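Tail fiber protein (Acinetobacter phage AM24, PDB 5W5P) is a trimeric tailspike of an Acinetobacter phage that probably binds, and may degrade, the capsular polysaccharide of the host. Local coordinates at residues 38-43 / 62-67; 176-181 / 215-220; 299-304 / 358-363; 448-453 / 614-619; 537-542 / 567-572. All coordinates share one frame; numbering follows the deposited sequence.

Interaction 1 (38-43 / 62-67); sequences KLKTFD and RSNTYL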
# COMPACT_ATOMS: atom_id res chain seq x y z
N LYS A 38 8.56 -27.19 51.00
CA LYS A 38 7.41 -26.61 51.68
C LYS A 38 7.40 -25.09 51.58
O LYS A 38 6.72 -24.43 52.38
CB LYS A 38 7.38 -27.03 53.15
CG LYS A 38 7.57 -28.52 53.40
CD LYS A 38 7.73 -28.78 54.88
CE LYS A 38 7.37 -30.20 55.24
NZ LYS A 38 7.26 -30.38 56.72
N LEU A 39 8.14 -24.51 50.63
CA LEU A 39 8.27 -23.06 50.50
C LEU A 39 7.10 -22.54 49.66
O LEU A 39 7.16 -22.48 48.43
CB LEU A 39 9.61 -22.70 49.87
CG LEU A 39 10.84 -23.23 50.60
CD1 LEU A 39 12.10 -22.88 49.84
CD2 LEU A 39 10.89 -22.65 52.01
N LYS A 40 6.03 -22.17 50.35
CA LYS A 40 4.81 -21.74 49.67
C LYS A 40 4.84 -20.26 49.30
O LYS A 40 4.47 -19.89 48.18
CB LYS A 40 3.59 -22.05 50.53
CG LYS A 40 2.32 -21.39 50.05
CD LYS A 40 1.14 -21.69 50.95
CE LYS A 40 -0.18 -21.47 50.22
NZ LYS A 40 -1.17 -20.77 51.10
N THR A 41 5.29 -19.40 50.21
CA THR A 41 5.25 -17.96 50.04
C THR A 41 6.65 -17.36 50.07
O THR A 41 7.64 -18.04 50.36
CB THR A 41 4.39 -17.30 51.13
OG1 THR A 41 5.05 -17.43 52.39
CG2 THR A 41 3.02 -17.98 51.21
N PHE A 42 6.73 -16.07 49.75
CA PHE A 42 8.00 -15.35 49.80
C PHE A 42 8.56 -15.33 51.22
O PHE A 42 9.78 -15.38 51.40
CB PHE A 42 7.83 -13.92 49.29
CG PHE A 42 7.98 -13.76 47.80
CD1 PHE A 42 7.78 -14.84 46.94
CD2 PHE A 42 8.30 -12.53 47.26
CE1 PHE A 42 7.91 -14.68 45.57
CE2 PHE A 42 8.43 -12.36 45.89
CZ PHE A 42 8.24 -13.44 45.04
N ASP A 43 7.69 -15.24 52.22
CA ASP A 43 8.16 -15.24 53.61
C ASP A 43 8.81 -16.57 53.98
O ASP A 43 9.77 -16.59 54.76
CB ASP A 43 7.00 -14.94 54.55
CG ASP A 43 7.46 -14.64 55.97
OD1 ASP A 43 8.21 -13.66 56.16
OD2 ASP A 43 7.08 -15.39 56.90
N ARG A 62 3.57 -15.56 46.20
CA ARG A 62 4.13 -14.43 46.94
C ARG A 62 3.70 -14.45 48.40
O ARG A 62 4.53 -14.35 49.30
CB ARG A 62 3.73 -13.11 46.28
CG ARG A 62 4.64 -12.66 45.16
CD ARG A 62 4.24 -11.29 44.62
NE ARG A 62 4.18 -10.28 45.68
CZ ARG A 62 5.19 -9.48 46.00
NH1 ARG A 62 6.34 -9.56 45.35
NH2 ARG A 62 5.05 -8.59 46.98
N SER A 63 2.40 -14.57 48.64
CA SER A 63 1.84 -14.72 49.97
C SER A 63 0.68 -15.70 49.91
O SER A 63 0.31 -16.21 48.85
CB SER A 63 1.37 -13.38 50.53
OG SER A 63 0.26 -12.88 49.80
N ASN A 64 0.09 -15.97 51.08
CA ASN A 64 -1.07 -16.87 51.14
C ASN A 64 -2.28 -16.29 50.43
O ASN A 64 -3.19 -17.06 50.05
CB ASN A 64 -1.45 -17.20 52.59
CG ASN A 64 -0.36 -17.94 53.33
OD1 ASN A 64 0.09 -19.01 52.90
ND2 ASN A 64 0.06 -17.40 54.46
N THR A 65 -2.35 -14.97 50.26
CA THR A 65 -3.43 -14.33 49.53
C THR A 65 -3.08 -14.02 48.08
O THR A 65 -3.99 -13.93 47.25
CB THR A 65 -3.87 -13.04 50.22
OG1 THR A 65 -2.71 -12.36 50.71
CG2 THR A 65 -4.80 -13.33 51.40
N TYR A 66 -1.79 -13.88 47.75
CA TYR A 66 -1.34 -13.55 46.40
C TYR A 66 -0.82 -14.82 45.74
O TYR A 66 0.28 -15.29 46.05
CB TYR A 66 -0.25 -12.47 46.44
CG TYR A 66 0.07 -11.85 45.10
CD1 TYR A 66 0.90 -12.50 44.20
CD2 TYR A 66 -0.46 -10.62 44.74
CE1 TYR A 66 1.20 -11.94 42.97
CE2 TYR A 66 -0.17 -10.04 43.50
CZ TYR A 66 0.66 -10.72 42.62
OH TYR A 66 0.96 -10.17 41.40
N LEU A 67 -1.60 -15.38 44.82
CA LEU A 67 -1.32 -16.68 44.25
C LEU A 67 -0.35 -16.65 43.07
O LEU A 67 -0.02 -17.71 42.54
CB LEU A 67 -2.62 -17.36 43.82
CG LEU A 67 -3.76 -17.30 44.84
CD1 LEU A 67 -5.04 -17.85 44.25
CD2 LEU A 67 -3.37 -18.04 46.11
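The N-cap of helix 42-46 is the element in play here: Thr-41, at the cap position, and Phe-42, the first helical residue, meet Arg-62 in the loop after strand 56-59. The central bond is Phe-42 N to Arg-62 O, 2.8 Å and nearly straight (164° at the hydrogen), with the donor standing above the carbonyl plane. Arg-62 then folds over the phenyl ring: its CG lies 3.8 Å from the Phe-42 centroid, 16° off the normal, a CH-pi contact over the face. A bend at chi3 (56°) swings NE away from the extended course. Arg-62 NH1 comes 3.5 Å from Phe-42 CE2. The guanidinium itself is tied elsewhere, by a salt bridge to Asp-86 and a bond to the Trp-110 carbonyl. Beside this, Thr-41 CG2 packs 3.5 Å from Ser-63 C, while its OG1 caps a backbone N just past Asp-43. Farther out, Lys-40 NZ gives a 2.8 Å hydrogen bond to Asn-64 OD1, the two side chains crossing at about a right angle; the Asn-64 side chain is also about 4 Å from a bound zinc ion. The loop is thus docked across the start of helix 42-46, with Phe-42 also touching Val-59 of strand 56-59 and Lys-40 bordering Asn-53 of the second subunit.

Interaction 2 (176-181 / 215-220); sequences YSNTGI and VSQSVV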
# COMPACT_ATOMS: atom_id res chain seq x y z
N TYR A 176 -5.81 4.30 33.39
CA TYR A 176 -6.29 5.53 34.04
C TYR A 176 -5.17 6.55 33.95
O TYR A 176 -4.29 6.60 34.81
CB TYR A 176 -6.71 5.27 35.48
CG TYR A 176 -7.96 4.45 35.62
CD1 TYR A 176 -7.91 3.06 35.64
CD2 TYR A 176 -9.21 5.05 35.74
CE1 TYR A 176 -9.05 2.29 35.77
CE2 TYR A 176 -10.36 4.29 35.86
CZ TYR A 176 -10.27 2.91 35.88
OH TYR A 176 -11.41 2.15 36.01
N SER A 177 -5.20 7.37 32.90
CA SER A 177 -4.16 8.38 32.71
C SER A 177 -4.63 9.40 31.69
O SER A 177 -5.15 9.04 30.63
CB SER A 177 -2.85 7.74 32.25
OG SER A 177 -1.87 8.74 31.98
N ASN A 178 -4.43 10.68 32.01
CA ASN A 178 -4.71 11.77 31.09
C ASN A 178 -3.57 12.04 30.12
O ASN A 178 -3.76 12.77 29.15
CB ASN A 178 -5.02 13.05 31.88
CG ASN A 178 -5.78 14.07 31.07
OD1 ASN A 178 -6.39 13.75 30.05
ND2 ASN A 178 -5.77 15.32 31.53
N THR A 179 -2.39 11.46 30.36
CA THR A 179 -1.21 11.73 29.55
C THR A 179 -0.59 10.50 28.91
O THR A 179 0.07 10.63 27.88
CB THR A 179 -0.13 12.43 30.40
OG1 THR A 179 0.31 11.55 31.43
CG2 THR A 179 -0.68 13.71 31.02
N GLY A 180 -0.78 9.31 29.49
CA GLY A 180 -0.18 8.09 28.98
C GLY A 180 0.45 7.24 30.06
O GLY A 180 1.41 7.67 30.71
N ILE A 181 -0.07 6.02 30.27
CA ILE A 181 0.48 5.16 31.32
C ILE A 181 1.89 4.72 30.99
O ILE A 181 2.62 4.27 31.89
CB ILE A 181 -0.40 3.92 31.57
CG1 ILE A 181 -0.80 3.27 30.25
CG2 ILE A 181 -1.61 4.28 32.42
CD1 ILE A 181 -1.12 1.80 30.38
N VAL A 215 -15.77 6.59 31.28
CA VAL A 215 -16.20 7.73 32.07
C VAL A 215 -15.02 8.45 32.71
O VAL A 215 -15.21 9.25 33.63
CB VAL A 215 -17.23 7.32 33.13
CG1 VAL A 215 -18.53 6.87 32.47
CG2 VAL A 215 -16.67 6.23 34.02
N SER A 216 -13.81 8.17 32.25
CA SER A 216 -12.61 8.83 32.75
C SER A 216 -11.56 8.79 31.65
O SER A 216 -11.76 8.19 30.59
CB SER A 216 -12.11 8.16 34.03
OG SER A 216 -11.76 6.81 33.78
N GLN A 217 -10.42 9.43 31.91
CA GLN A 217 -9.37 9.55 30.91
C GLN A 217 -8.46 8.33 30.94
O GLN A 217 -7.99 7.92 32.01
CB GLN A 217 -8.56 10.83 31.14
CG GLN A 217 -9.26 12.09 30.64
CD GLN A 217 -9.68 11.99 29.18
OE1 GLN A 217 -8.85 11.78 28.29
NE2 GLN A 217 -10.97 12.14 28.92
N SER A 218 -8.22 7.75 29.76
CA SER A 218 -7.33 6.60 29.61
C SER A 218 -6.50 6.78 28.34
O SER A 218 -7.04 6.75 27.23
CB SER A 218 -8.11 5.30 29.55
OG SER A 218 -9.15 5.36 28.59
N VAL A 219 -5.19 6.96 28.51
CA VAL A 219 -4.25 7.09 27.40
C VAL A 219 -3.16 6.05 27.61
O VAL A 219 -2.64 5.90 28.72
CB VAL A 219 -3.66 8.51 27.32
CG1 VAL A 219 -2.55 8.57 26.27
CG2 VAL A 219 -4.76 9.54 27.05
N VAL A 220 -2.82 5.32 26.54
CA VAL A 220 -1.88 4.21 26.65
C VAL A 220 -0.45 4.71 26.44
O VAL A 220 0.42 4.52 27.30
CB VAL A 220 -2.22 3.08 25.65
CG1 VAL A 220 -1.26 1.90 25.83
CG2 VAL A 220 -3.66 2.64 25.83
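An ST turn at Ser-177 shapes the 176-181 loop, which lies along residues 216-220 and is bonded to them at both of its ends. Ser-177 N donates to Gln-217 O (3.0 Å), and Ile-181 N to Val-219 O (3.0 Å). Between these two bonds the loop bows out, and Ser-177 OG grips it from within: lying anti to the backbone N (chi1 176°), the hydroxyl accepts from Thr-179 N and, at 2.8 Å, from Gly-180 N. Val-219 of the other segment packs against the inner side of the bow, its CG1 3.6 Å from Gly-180 CA and its CG2 3.6 Å from Ser-177 O. Gly-180 has a phi of 134°, at which a CB would press on the preceding carbonyl, and its CA sits 3.3 Å from Val-219 O in a CA-H...O contact. The arrangement belongs to a corner of the parallel beta-helix, a fold familiar from phage tailspikes: strand 172-175 pairs in parallel with 144-147 and 209-211, whereas strand 219-222 begins a separate parallel sheet next to 241-244. At the rim, Asn-178 OD1 touches Gln-217 CG at 3.4 Å, and the two amide planes are 69° apart. Arg-244 NH1 holds both residues, bonding to Gln-217 OE1 and to the Asn-178 carbonyl. Ser-216 OG, bonded to Asp-213, lies obliquely against the Tyr-176 ring, 3.6 Å from CE2.

Interaction 3 (299-304 / 358-363); sequences DGDGSP and TGTTGY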
# COMPACT_ATOMS: atom_id res chain seq x y z
N ASP A 299 -4.77 18.30 14.07
CA ASP A 299 -5.37 19.47 13.41
C ASP A 299 -4.79 20.79 13.90
O ASP A 299 -5.51 21.79 14.04
CB ASP A 299 -6.89 19.45 13.59
CG ASP A 299 -7.31 19.26 15.04
OD1 ASP A 299 -6.44 19.00 15.90
OD2 ASP A 299 -8.52 19.39 15.32
N GLY A 300 -3.48 20.83 14.15
CA GLY A 300 -2.82 22.08 14.46
C GLY A 300 -2.68 22.97 13.24
O GLY A 300 -2.93 22.58 12.10
N ASP A 301 -2.27 24.21 13.49
CA ASP A 301 -2.18 25.23 12.45
C ASP A 301 -0.82 25.27 11.76
O ASP A 301 -0.52 26.25 11.07
CB ASP A 301 -2.51 26.61 13.04
CG ASP A 301 -3.99 26.78 13.33
OD1 ASP A 301 -4.79 25.98 12.80
OD2 ASP A 301 -4.35 27.70 14.08
N GLY A 302 0.00 24.24 11.92
CA GLY A 302 1.34 24.26 11.37
C GLY A 302 1.36 24.23 9.85
O GLY A 302 0.37 23.95 9.18
N SER A 303 2.53 24.54 9.30
CA SER A 303 2.78 24.47 7.86
C SER A 303 3.98 23.56 7.63
O SER A 303 5.11 24.03 7.44
CB SER A 303 3.04 25.87 7.28
OG SER A 303 2.09 26.80 7.76
N PRO A 304 3.76 22.23 7.61
CA PRO A 304 2.45 21.59 7.75
C PRO A 304 2.13 21.22 9.19
O PRO A 304 2.91 21.50 10.10
CB PRO A 304 2.61 20.33 6.90
CG PRO A 304 4.04 19.94 7.18
CD PRO A 304 4.82 21.23 7.40
N THR A 358 -8.79 24.01 6.59
CA THR A 358 -10.13 24.10 7.14
C THR A 358 -10.06 25.04 8.33
O THR A 358 -9.39 24.74 9.32
CB THR A 358 -10.68 22.73 7.54
OG1 THR A 358 -10.76 21.89 6.39
CG2 THR A 358 -12.07 22.87 8.15
N GLY A 359 -10.72 26.19 8.22
CA GLY A 359 -10.63 27.19 9.27
C GLY A 359 -9.24 27.80 9.32
O GLY A 359 -8.71 28.27 8.31
N THR A 360 -8.64 27.77 10.51
CA THR A 360 -7.32 28.36 10.71
C THR A 360 -6.20 27.50 10.12
O THR A 360 -5.09 28.00 9.95
CB THR A 360 -7.06 28.57 12.20
OG1 THR A 360 -7.42 27.38 12.91
CG2 THR A 360 -7.89 29.72 12.72
N THR A 361 -6.49 26.26 9.76
CA THR A 361 -5.47 25.30 9.37
C THR A 361 -4.83 25.69 8.03
O THR A 361 -5.45 26.35 7.20
CB THR A 361 -6.11 23.91 9.31
OG1 THR A 361 -6.16 23.35 10.64
CG2 THR A 361 -5.34 22.99 8.43
N GLY A 362 -3.55 25.31 7.86
CA GLY A 362 -2.83 25.58 6.63
C GLY A 362 -3.25 24.69 5.46
O GLY A 362 -4.02 23.74 5.61
N TYR A 363 -2.74 25.01 4.28
CA TYR A 363 -3.08 24.25 3.08
C TYR A 363 -2.29 22.95 3.01
O TYR A 363 -1.12 22.89 3.40
CB TYR A 363 -2.82 25.07 1.82
CG TYR A 363 -3.78 26.22 1.60
CD1 TYR A 363 -5.07 26.00 1.13
CD2 TYR A 363 -3.39 27.53 1.85
CE1 TYR A 363 -5.94 27.04 0.92
CE2 TYR A 363 -4.26 28.59 1.65
CZ TYR A 363 -5.54 28.34 1.19
OH TYR A 363 -6.41 29.39 0.99
O HOH W 1 -2.03 22.97 9.46
O HOH W 2 -2.31 27.93 9.04
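Asp-301 and Thr-360 meet where two loops of the parallel beta-helix come side by side, one after strand 294-298 and the other after strand 353-354. The second loop makes a type II' beta turn from Thr-358 to Thr-361, in which Gly-359 supplies the positive phi (69°) and the closing bond, Thr-361 N to Thr-358 O, is weak. The direct part of the contact is small. Thr-360 OG1 donates to Asp-301 OD1 at 3.0 Å, reaching the carboxylate on its syn side and 19° out of its plane; Asp-301 OD2 lies only slightly farther off, 3.3 Å from the same OG1. Just inside, the CA atoms of Asp-301 and Thr-361 are 4.5 Å apart, and Thr-361 OG1 passes 3.6 Å from Gly-300 O. Polar contact dominates: no apolar pair links the loops, and the summed buried surface is a modest 211 Å². Asp-299 OD2 forms a salt bridge with Lys-324. The backbones separate toward Gly-302 and Gly-362, and two waters bridge the loops, there and beside the Asp-301/Thr-360 bond. One donates to Asp-301 O and to Thr-360 O (2.9 Å), spanning the loops at the level of the turn. The other donates to Gly-300 O at 2.8 Å and to Gly-302 O, and through its own oxygen accepts from Gly-362 N at 3.2 Å.

Interaction 4 (448-453 / 614-619); sequences EARVTF and ASVAGQ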
# COMPACT_ATOMS: atom_id res chain seq x y z
N GLU A 448 -12.01 9.44 -19.96
CA GLU A 448 -13.40 9.12 -19.65
C GLU A 448 -14.37 9.73 -20.66
O GLU A 448 -15.54 9.33 -20.70
CB GLU A 448 -13.73 9.58 -18.23
CG GLU A 448 -12.82 8.93 -17.17
CD GLU A 448 -13.32 9.13 -15.74
OE1 GLU A 448 -14.16 10.01 -15.50
OE2 GLU A 448 -12.85 8.38 -14.86
N ALA A 449 -13.92 10.69 -21.46
CA ALA A 449 -14.70 11.21 -22.56
C ALA A 449 -14.40 10.48 -23.86
O ALA A 449 -14.76 10.97 -24.94
CB ALA A 449 -14.45 12.72 -22.74
N ARG A 450 -13.76 9.31 -23.78
CA ARG A 450 -13.46 8.48 -24.95
C ARG A 450 -12.57 9.21 -25.95
O ARG A 450 -12.68 8.99 -27.16
CB ARG A 450 -14.75 7.98 -25.62
CG ARG A 450 -15.55 7.01 -24.76
CD ARG A 450 -17.02 7.01 -25.14
NE ARG A 450 -17.84 6.38 -24.12
CZ ARG A 450 -18.63 5.34 -24.32
NH1 ARG A 450 -18.73 4.79 -25.53
NH2 ARG A 450 -19.34 4.83 -23.32
N VAL A 451 -11.69 10.08 -25.45
CA VAL A 451 -10.71 10.78 -26.27
C VAL A 451 -9.37 10.09 -26.10
O VAL A 451 -8.94 9.83 -24.97
CB VAL A 451 -10.63 12.27 -25.88
CG1 VAL A 451 -9.49 12.95 -26.62
CG2 VAL A 451 -11.95 12.97 -26.14
N THR A 452 -8.70 9.79 -27.21
CA THR A 452 -7.41 9.12 -27.19
C THR A 452 -6.44 9.85 -28.11
O THR A 452 -6.82 10.42 -29.13
CB THR A 452 -7.52 7.64 -27.61
OG1 THR A 452 -6.22 7.03 -27.63
CG2 THR A 452 -8.17 7.50 -28.98
N PHE A 453 -5.16 9.83 -27.72
CA PHE A 453 -4.11 10.54 -28.43
C PHE A 453 -3.16 9.56 -29.10
O PHE A 453 -2.89 8.47 -28.58
CB PHE A 453 -3.33 11.46 -27.48
CG PHE A 453 -4.10 12.66 -27.04
CD1 PHE A 453 -5.09 12.56 -26.08
CD2 PHE A 453 -3.84 13.91 -27.60
CE1 PHE A 453 -5.81 13.66 -25.68
CE2 PHE A 453 -4.55 15.03 -27.20
CZ PHE A 453 -5.54 14.90 -26.24
N ALA A 614 -19.70 0.99 -28.60
CA ALA A 614 -19.02 1.08 -27.32
C ALA A 614 -17.54 1.40 -27.47
O ALA A 614 -16.76 1.09 -26.56
CB ALA A 614 -19.21 -0.21 -26.53
N SER A 615 -17.14 2.01 -28.58
CA SER A 615 -15.73 2.31 -28.80
C SER A 615 -15.26 3.39 -27.83
O SER A 615 -15.88 4.46 -27.72
CB SER A 615 -15.49 2.75 -30.24
OG SER A 615 -14.15 3.16 -30.44
N VAL A 616 -14.16 3.12 -27.12
CA VAL A 616 -13.54 4.12 -26.27
C VAL A 616 -12.25 4.66 -26.85
O VAL A 616 -11.81 5.74 -26.43
CB VAL A 616 -13.30 3.57 -24.84
CG1 VAL A 616 -14.62 3.46 -24.09
CG2 VAL A 616 -12.60 2.22 -24.90
N ALA A 617 -11.63 3.97 -27.81
CA ALA A 617 -10.43 4.45 -28.49
C ALA A 617 -10.55 4.19 -29.98
O ALA A 617 -10.47 3.03 -30.42
CB ALA A 617 -9.17 3.78 -27.93
N GLY A 618 -10.73 5.25 -30.77
CA GLY A 618 -10.73 5.12 -32.21
C GLY A 618 -9.42 4.58 -32.76
O GLY A 618 -8.34 5.04 -32.38
N GLN A 619 -9.50 3.61 -33.66
CA GLN A 619 -8.32 2.89 -34.12
C GLN A 619 -7.67 3.51 -35.36
O GLN A 619 -6.84 2.85 -36.00
CB GLN A 619 -8.68 1.42 -34.37
CG GLN A 619 -8.92 0.62 -33.10
CD GLN A 619 -7.84 0.82 -32.04
OE1 GLN A 619 -6.74 0.27 -32.14
NE2 GLN A 619 -8.15 1.62 -31.03
O HOH W 3 -18.30 5.22 -28.31
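The guanidinium of Arg-450 carries Val-616 CG1 over one face, 4.2 Å above the plane and offset toward the rim, and a water at its edge, in plane. That water accepts from Arg-450 NH1 (2.8 Å) and can donate to Ser-615 O, which would link the charged group to the 614-619 loop through a relay; Ser-615 O itself lies oblique to the plane, 3.6 Å from NH1 without a direct bond. NH2 turns elsewhere, to the carbonyl of Leu-395 of the second subunit.

The aliphatic part of Arg-450 is extended from CG to NE, and its CG packs 3.7 Å from Val-616 CG1. Two residues on, Thr-452 brings CG2, set between the backbone N and the carbonyl carbon, to 3.8 Å from Ala-617 CA. Its OG1 is hydrogen-bonded to Lys-444 N of the second subunit. Here the start of strand 451-461, at one border of a five-stranded antiparallel sheet, is joined to the loop that follows strand 598-608, its partner in that sheet.

Arg-450 O and Val-616 O, both acceptors, stand 3.4 Å apart, and Ser-609 OG is hydrogen-bonded to each. The one hydroxyl proton can point at only one carbonyl at a time, so part of their mutual repulsion may remain. For the buried arginine, NH1 is met by the water and NH2 by Leu-395 O of the second subunit, partners that may partly offset the cost of burying its charge.

Interaction 5 (537-542 / 567-572); sequences VAASLT and PVLTIE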
# COMPACT_ATOMS: atom_id res chain seq x y z
N VAL A 537 -12.30 8.01 -45.24
CA VAL A 537 -11.86 9.20 -44.54
C VAL A 537 -12.12 10.42 -45.41
O VAL A 537 -11.86 10.40 -46.62
CB VAL A 537 -10.36 9.12 -44.16
CG1 VAL A 537 -9.87 10.45 -43.60
CG2 VAL A 537 -10.12 7.98 -43.17
N ALA A 538 -12.63 11.48 -44.79
CA ALA A 538 -12.69 12.80 -45.39
C ALA A 538 -11.91 13.76 -44.50
O ALA A 538 -12.12 13.80 -43.29
CB ALA A 538 -14.13 13.28 -45.56
N ALA A 539 -11.00 14.52 -45.11
CA ALA A 539 -10.13 15.44 -44.39
C ALA A 539 -10.41 16.88 -44.81
O ALA A 539 -10.88 17.14 -45.92
CB ALA A 539 -8.65 15.11 -44.65
N SER A 540 -10.10 17.80 -43.92
CA SER A 540 -10.26 19.22 -44.21
C SER A 540 -9.16 19.99 -43.50
O SER A 540 -8.93 19.80 -42.31
CB SER A 540 -11.64 19.72 -43.76
OG SER A 540 -11.84 21.06 -44.15
N LEU A 541 -8.48 20.86 -44.24
CA LEU A 541 -7.43 21.71 -43.68
C LEU A 541 -8.09 22.84 -42.91
O LEU A 541 -8.59 23.80 -43.51
CB LEU A 541 -6.52 22.24 -44.78
CG LEU A 541 -5.32 23.08 -44.35
CD1 LEU A 541 -4.35 22.25 -43.52
CD2 LEU A 541 -4.62 23.69 -45.56
N THR A 542 -8.11 22.74 -41.58
CA THR A 542 -8.73 23.76 -40.75
C THR A 542 -7.79 24.90 -40.39
O THR A 542 -8.24 26.00 -40.09
CB THR A 542 -9.28 23.15 -39.46
OG1 THR A 542 -8.24 23.06 -38.47
CG2 THR A 542 -9.84 21.76 -39.72
N PRO A 567 -1.17 26.75 -49.41
CA PRO A 567 -1.35 25.32 -49.68
C PRO A 567 -2.80 24.88 -49.61
O PRO A 567 -3.62 25.42 -48.87
CB PRO A 567 -0.52 24.65 -48.58
CG PRO A 567 -0.56 25.63 -47.46
CD PRO A 567 -0.58 27.00 -48.09
N VAL A 568 -3.11 23.85 -50.41
CA VAL A 568 -4.42 23.21 -50.43
C VAL A 568 -4.21 21.74 -50.09
O VAL A 568 -3.27 21.11 -50.58
CB VAL A 568 -5.11 23.39 -51.80
CG1 VAL A 568 -6.09 22.26 -52.07
CG2 VAL A 568 -5.82 24.73 -51.85
N LEU A 569 -5.07 21.21 -49.23
CA LEU A 569 -4.95 19.83 -48.76
C LEU A 569 -5.69 18.88 -49.69
O LEU A 569 -6.85 19.11 -50.04
CB LEU A 569 -5.50 19.69 -47.33
CG LEU A 569 -5.85 18.27 -46.89
CD1 LEU A 569 -4.59 17.43 -46.71
CD2 LEU A 569 -6.67 18.29 -45.61
N THR A 570 -5.01 17.81 -50.09
CA THR A 570 -5.63 16.72 -50.82
C THR A 570 -5.24 15.40 -50.15
O THR A 570 -4.15 15.28 -49.58
CB THR A 570 -5.19 16.71 -52.30
OG1 THR A 570 -3.77 16.87 -52.37
CG2 THR A 570 -5.86 17.84 -53.06
N ILE A 571 -6.14 14.42 -50.21
CA ILE A 571 -5.85 13.10 -49.67
C ILE A 571 -6.08 12.06 -50.75
O ILE A 571 -6.87 12.26 -51.68
CB ILE A 571 -6.68 12.76 -48.40
CG1 ILE A 571 -8.18 12.72 -48.71
CG2 ILE A 571 -6.39 13.75 -47.28
CD1 ILE A 571 -9.03 12.36 -47.51
N GLU A 572 -5.37 10.94 -50.62
CA GLU A 572 -5.45 9.83 -51.57
C GLU A 572 -5.43 8.52 -50.80
O GLU A 572 -4.59 8.34 -49.91
CB GLU A 572 -4.30 9.88 -52.58
CG GLU A 572 -4.15 8.62 -53.40
CD GLU A 572 -2.86 8.58 -54.22
OE1 GLU A 572 -1.94 9.37 -53.92
OE2 GLU A 572 -2.78 7.77 -55.16
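Leu-569 is the main bump of this contact: its CD2 enters the hollow between Ala-539 and Leu-541, 3.4 Å from Leu-541 N, 3.7 Å from Ser-540 C and 3.9 Å from Ala-539 CB. There it lies beside the short Ala-539 side chain, and CG of Leu-569, anti to its backbone N (chi1 161°), starts the branch that fills the hollow. Two residues on, Ile-571 straddles Ala-539. Its CG2 abuts Ala-539 CB at 3.7 Å, and CD1 reaches past the alanine to 3.6 Å from Val-537 O. No hydrogen bond joins the segments. Their strands run nearly antiparallel (161°) with axes 7.1 Å apart, and they belong to two different antiparallel sheets: 535-546 pairs with 509-523, and 569-574 with 577-582. The sheets therefore meet through side chains, in the manner of a beta-sandwich, with Val-537, Ala-539 and Leu-541 pointing toward Leu-569 and Ile-571. The alternate residues face elsewhere, Ala-538 and Ser-540 bordering the third subunit. At the far end Leu-541 and Leu-569 touch CB to CB at 3.7 Å, while Leu-541 CD2 comes 3.9 Å from Pro-567 O.

In the fold
From the N terminus, interaction 1 closes a short loop around strand 56-59, in the domain ahead of the beta-helix. Interactions 2 and 3 follow in series within the parallel coils, their centres about 27 Å apart; the first joins turns near the start of the coils, the second joins loops farther along. Interaction 4 closes by far the longest loop, bringing residues 614-619 back to the start of strand 451-461, and interaction 5 is nested inside it, packing two antiparallel sheets of the C-terminal domain. The centres of interactions 1 and 5 lie about 103 Å apart. Interactions 1 and 4 both touch the second subunit, 4 and 5 the third.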